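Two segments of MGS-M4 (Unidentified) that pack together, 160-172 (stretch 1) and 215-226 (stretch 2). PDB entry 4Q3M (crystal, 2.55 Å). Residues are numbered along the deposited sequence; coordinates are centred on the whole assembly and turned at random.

Stretch 1 (160-172) ETHVTLQNHFLHD
Stretch 2, residues 215-226: IAIRWLIEREIV

An arginine at the end of a helix can tie that helix to a neighbouring loop, and this pair from MGS-M4 is a compact example. Stretch 1 is loop or turn until a helix begins at His-168; within it, His-162 N bonds Leu-165 O at 3.1 Å, and Asn-167, at the N-cap position, takes positive phi/psi (53/48). Stretch 2 enters already helical and stays so through Glu-222. Arg-223 then leaves helical phi/psi (-87/12), Glu-224 turns to 55/40, and Ile-225 extends (-111/130), its N bonded to Leu-220 O at 3.0 Å. The register runs in the same order along both stretches: the CA atoms of Val-163 and Ala-216 lie 6.7 Å apart, those of His-171 and Ile-225 8.8 Å.

The CA-to-CB bond of Arg-223 points toward stretch 1, and chi1 to chi3 are m, t, p. Its NH1 and NH2 both donate to Gln-166 O, at 2.9 and 3.2 Å, so one carbonyl meets the guanidinium edge near its plane. That leaves a face free to stack on the His-168 ring (chi1 m), with centres 4.0 Å apart and planes at 17°. A weak bond from Arg-223 NH2 to His-171 ND1, 3.1 Å, adds a third partner. His-168 is itself steadied by His-168 NE2 donating to Gln-166 OE1 at 2.6 Å.

The rest of the contact is mostly van der Waals packing. Trp-219 (chi1 t, chi2 73°) brings its indole up to the loop: CZ3 is 3.6 Å from His-162 C, CE3 3.7 Å from Val-163 CG1, and CZ2 3.4 Å from Gln-166 CD. Thr-161 CG2 meets Leu-220 CD2 at 4.0 Å. At the far end, Ile-225 CD1 sits 3.9 Å from the centroid of the His-171 ring (chi1 t), over its face, while a water lies 2.8 Å from His-171 NE2 and donates to Glu-224 O at 3.0 Å.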

# COMPACT_ATOMS: atom_id res chain seq x y z
N GLU A 160 5.66 -2.58 8.08
CA GLU A 160 6.62 -3.29 7.24
C GLU A 160 7.62 -2.33 6.64
O GLU A 160 7.26 -1.46 5.84
CB GLU A 160 5.90 -4.06 6.13
CG GLU A 160 6.83 -4.65 5.08
CD GLU A 160 6.10 -5.05 3.82
OE1 GLU A 160 4.86 -5.14 3.84
OE2 GLU A 160 6.78 -5.28 2.79
N THR A 161 8.89 -2.48 7.02
CA THR A 161 9.94 -1.60 6.53
C THR A 161 11.24 -2.35 6.34
O THR A 161 11.77 -2.95 7.28
CB THR A 161 10.17 -0.41 7.49
OG1 THR A 161 8.93 0.25 7.75
CG2 THR A 161 11.15 0.58 6.89
N HIS A 162 11.76 -2.33 5.11
CA HIS A 162 13.03 -2.96 4.79
C HIS A 162 13.66 -2.26 3.59
O HIS A 162 13.16 -1.24 3.12
CB HIS A 162 12.84 -4.45 4.52
CG HIS A 162 11.60 -4.77 3.73
ND1 HIS A 162 11.46 -4.44 2.40
CD2 HIS A 162 10.45 -5.39 4.09
CE1 HIS A 162 10.28 -4.84 1.97
NE2 HIS A 162 9.65 -5.42 2.98
N VAL A 163 14.76 -2.82 3.09
CA VAL A 163 15.55 -2.15 2.06
C VAL A 163 14.85 -2.03 0.71
O VAL A 163 15.24 -1.23 -0.13
CB VAL A 163 16.90 -2.86 1.86
CG1 VAL A 163 17.74 -2.79 3.13
CG2 VAL A 163 16.69 -4.30 1.43
N THR A 164 13.80 -2.82 0.50
CA THR A 164 13.04 -2.74 -0.75
C THR A 164 11.75 -1.94 -0.56
O THR A 164 11.12 -1.52 -1.53
CB THR A 164 12.71 -4.13 -1.31
OG1 THR A 164 12.17 -4.96 -0.28
CG2 THR A 164 13.96 -4.79 -1.87
N LEU A 165 11.36 -1.74 0.70
CA LEU A 165 10.22 -0.90 1.03
C LEU A 165 10.61 0.03 2.18
O LEU A 165 10.31 -0.23 3.34
CB LEU A 165 9.00 -1.74 1.42
CG LEU A 165 7.67 -1.00 1.59
CD1 LEU A 165 7.12 -0.57 0.24
CD2 LEU A 165 6.66 -1.87 2.34
N GLN A 166 11.28 1.13 1.84
CA GLN A 166 11.97 1.94 2.83
C GLN A 166 11.08 2.95 3.55
O GLN A 166 11.44 3.45 4.62
CB GLN A 166 13.15 2.66 2.17
CG GLN A 166 14.11 1.71 1.46
CD GLN A 166 15.40 2.38 1.03
OE1 GLN A 166 15.59 3.58 1.26
NE2 GLN A 166 16.28 1.61 0.41
N ASN A 167 9.92 3.26 2.97
CA ASN A 167 8.91 4.10 3.61
C ASN A 167 9.42 5.45 4.11
O ASN A 167 9.14 5.84 5.25
CB ASN A 167 8.28 3.34 4.79
CG ASN A 167 7.65 2.03 4.38
OD1 ASN A 167 7.16 1.89 3.26
ND2 ASN A 167 7.67 1.06 5.28
N HIS A 168 10.16 6.17 3.27
CA HIS A 168 10.71 7.46 3.66
C HIS A 168 9.63 8.51 3.88
O HIS A 168 9.77 9.39 4.73
CB HIS A 168 11.71 7.95 2.61
CG HIS A 168 12.99 7.19 2.59
ND1 HIS A 168 14.09 7.57 3.33
CD2 HIS A 168 13.35 6.07 1.92
CE1 HIS A 168 15.07 6.71 3.13
NE2 HIS A 168 14.65 5.79 2.28
N PHE A 169 8.54 8.41 3.12
CA PHE A 169 7.43 9.35 3.24
C PHE A 169 6.72 9.17 4.58
O PHE A 169 6.51 10.13 5.32
CB PHE A 169 6.45 9.17 2.08
CG PHE A 169 5.35 10.20 2.06
CD1 PHE A 169 5.51 11.39 1.37
CD2 PHE A 169 4.15 9.97 2.71
CE1 PHE A 169 4.51 12.33 1.34
CE2 PHE A 169 3.14 10.91 2.69
CZ PHE A 169 3.32 12.09 2.00
N LEU A 170 6.35 7.93 4.87
CA LEU A 170 5.67 7.60 6.12
C LEU A 170 6.57 7.90 7.32
O LEU A 170 6.10 8.38 8.35
CB LEU A 170 5.25 6.12 6.13
CG LEU A 170 4.56 5.60 7.39
CD1 LEU A 170 3.26 6.35 7.64
CD2 LEU A 170 4.31 4.10 7.27
N HIS A 171 7.85 7.61 7.17
CA HIS A 171 8.84 7.86 8.22
C HIS A 171 8.91 9.35 8.54
O HIS A 171 8.89 9.74 9.71
CB HIS A 171 10.22 7.35 7.79
CG HIS A 171 11.24 7.41 8.88
ND1 HIS A 171 12.60 7.43 8.62
CD2 HIS A 171 11.12 7.46 10.23
CE1 HIS A 171 13.26 7.49 9.76
NE2 HIS A 171 12.39 7.50 10.75
N ASP A 172 8.99 10.17 7.51
CA ASP A 172 9.05 11.62 7.68
C ASP A 172 7.80 12.15 8.35
O ASP A 172 7.87 13.01 9.23
CB ASP A 172 9.26 12.32 6.33
CG ASP A 172 10.69 12.22 5.84
OD1 ASP A 172 11.59 11.92 6.66
OD2 ASP A 172 10.92 12.44 4.63
N ILE A 215 23.45 -6.10 8.13
CA ILE A 215 23.47 -4.85 7.40
C ILE A 215 22.10 -4.17 7.38
O ILE A 215 21.97 -3.01 7.78
CB ILE A 215 23.93 -5.07 5.95
CG1 ILE A 215 25.43 -5.39 5.92
CG2 ILE A 215 23.56 -3.87 5.08
CD1 ILE A 215 26.26 -4.60 6.92
N ALA A 216 21.10 -4.90 6.90
CA ALA A 216 19.74 -4.37 6.78
C ALA A 216 19.23 -3.88 8.13
O ALA A 216 18.49 -2.90 8.21
CB ALA A 216 18.81 -5.43 6.22
N ILE A 217 19.64 -4.57 9.19
CA ILE A 217 19.28 -4.19 10.54
C ILE A 217 19.96 -2.88 10.93
O ILE A 217 19.31 -1.96 11.43
CB ILE A 217 19.65 -5.29 11.55
CG1 ILE A 217 18.86 -6.56 11.25
CG2 ILE A 217 19.40 -4.83 12.97
CD1 ILE A 217 19.30 -7.76 12.04
N ARG A 218 21.27 -2.80 10.69
CA ARG A 218 22.04 -1.60 11.02
C ARG A 218 21.53 -0.37 10.27
O ARG A 218 21.48 0.73 10.82
CB ARG A 218 23.52 -1.81 10.72
CG ARG A 218 24.39 -0.62 11.08
CD ARG A 218 24.29 -0.29 12.56
NE ARG A 218 24.83 1.02 12.88
CZ ARG A 218 24.86 1.55 14.10
NH1 ARG A 218 24.37 0.87 15.12
NH2 ARG A 218 25.37 2.76 14.29
N TRP A 219 21.17 -0.57 9.01
CA TRP A 219 20.65 0.50 8.18
C TRP A 219 19.41 1.13 8.80
O TRP A 219 19.23 2.35 8.76
CB TRP A 219 20.34 -0.03 6.78
CG TRP A 219 19.52 0.89 5.93
CD1 TRP A 219 19.93 2.06 5.36
CD2 TRP A 219 18.15 0.72 5.56
NE1 TRP A 219 18.90 2.62 4.65
CE2 TRP A 219 17.79 1.82 4.76
CE3 TRP A 219 17.19 -0.26 5.83
CZ2 TRP A 219 16.52 1.97 4.22
CZ3 TRP A 219 15.93 -0.11 5.30
CH2 TRP A 219 15.60 0.99 4.50
N LEU A 220 18.56 0.30 9.39
CA LEU A 220 17.39 0.78 10.11
C LEU A 220 17.80 1.50 11.39
O LEU A 220 17.21 2.51 11.77
CB LEU A 220 16.44 -0.37 10.43
CG LEU A 220 15.69 -0.97 9.23
CD1 LEU A 220 14.97 -2.24 9.64
CD2 LEU A 220 14.72 0.04 8.65
N ILE A 221 18.82 0.96 12.06
CA ILE A 221 19.38 1.58 13.26
C ILE A 221 19.88 2.98 12.95
O ILE A 221 19.65 3.92 13.71
CB ILE A 221 20.54 0.75 13.85
CG1 ILE A 221 20.09 -0.67 14.16
CG2 ILE A 221 21.10 1.42 15.09
CD1 ILE A 221 19.07 -0.75 15.26
N GLU A 222 20.57 3.12 11.82
CA GLU A 222 21.12 4.40 11.39
C GLU A 222 20.01 5.42 11.14
O GLU A 222 20.21 6.62 11.33
CB GLU A 222 21.97 4.22 10.13
CG GLU A 222 23.19 3.33 10.31
CD GLU A 222 24.30 3.97 11.12
OE1 GLU A 222 24.19 5.16 11.46
OE2 GLU A 222 25.30 3.27 11.42
N ARG A 223 18.85 4.93 10.70
CA ARG A 223 17.71 5.80 10.43
C ARG A 223 16.88 6.06 11.68
O ARG A 223 15.76 6.58 11.58
CB ARG A 223 16.83 5.19 9.34
CG ARG A 223 17.47 5.10 7.97
CD ARG A 223 16.51 4.49 6.97
NE ARG A 223 15.30 5.30 6.81
CZ ARG A 223 14.17 4.86 6.26
NH1 ARG A 223 14.09 3.62 5.81
NH2 ARG A 223 13.13 5.67 6.16
N GLU A 224 17.42 5.70 12.84
CA GLU A 224 16.73 5.85 14.12
C GLU A 224 15.37 5.16 14.12
O GLU A 224 14.40 5.69 14.66
CB GLU A 224 16.58 7.33 14.47
CG GLU A 224 17.90 8.05 14.69
CD GLU A 224 17.73 9.51 15.07
OE1 GLU A 224 16.65 10.07 14.79
OE2 GLU A 224 18.67 10.09 15.65
N ILE A 225 15.31 3.99 13.50
CA ILE A 225 14.09 3.20 13.45
C ILE A 225 14.21 1.94 14.30
O ILE A 225 15.19 1.20 14.19
CB ILE A 225 13.74 2.79 12.00
CG1 ILE A 225 13.42 4.03 11.16
CG2 ILE A 225 12.58 1.82 11.97
CD1 ILE A 225 13.04 3.72 9.73
N VAL A 226 13.22 1.71 15.16
CA VAL A 226 13.19 0.50 15.98
C VAL A 226 13.00 -0.72 15.09
O VAL A 226 12.09 -0.76 14.26
CB VAL A 226 12.07 0.56 17.03
CG1 VAL A 226 12.04 -0.72 17.85
CG2 VAL A 226 12.25 1.77 17.93
O HOH W 1 12.90 7.98 13.49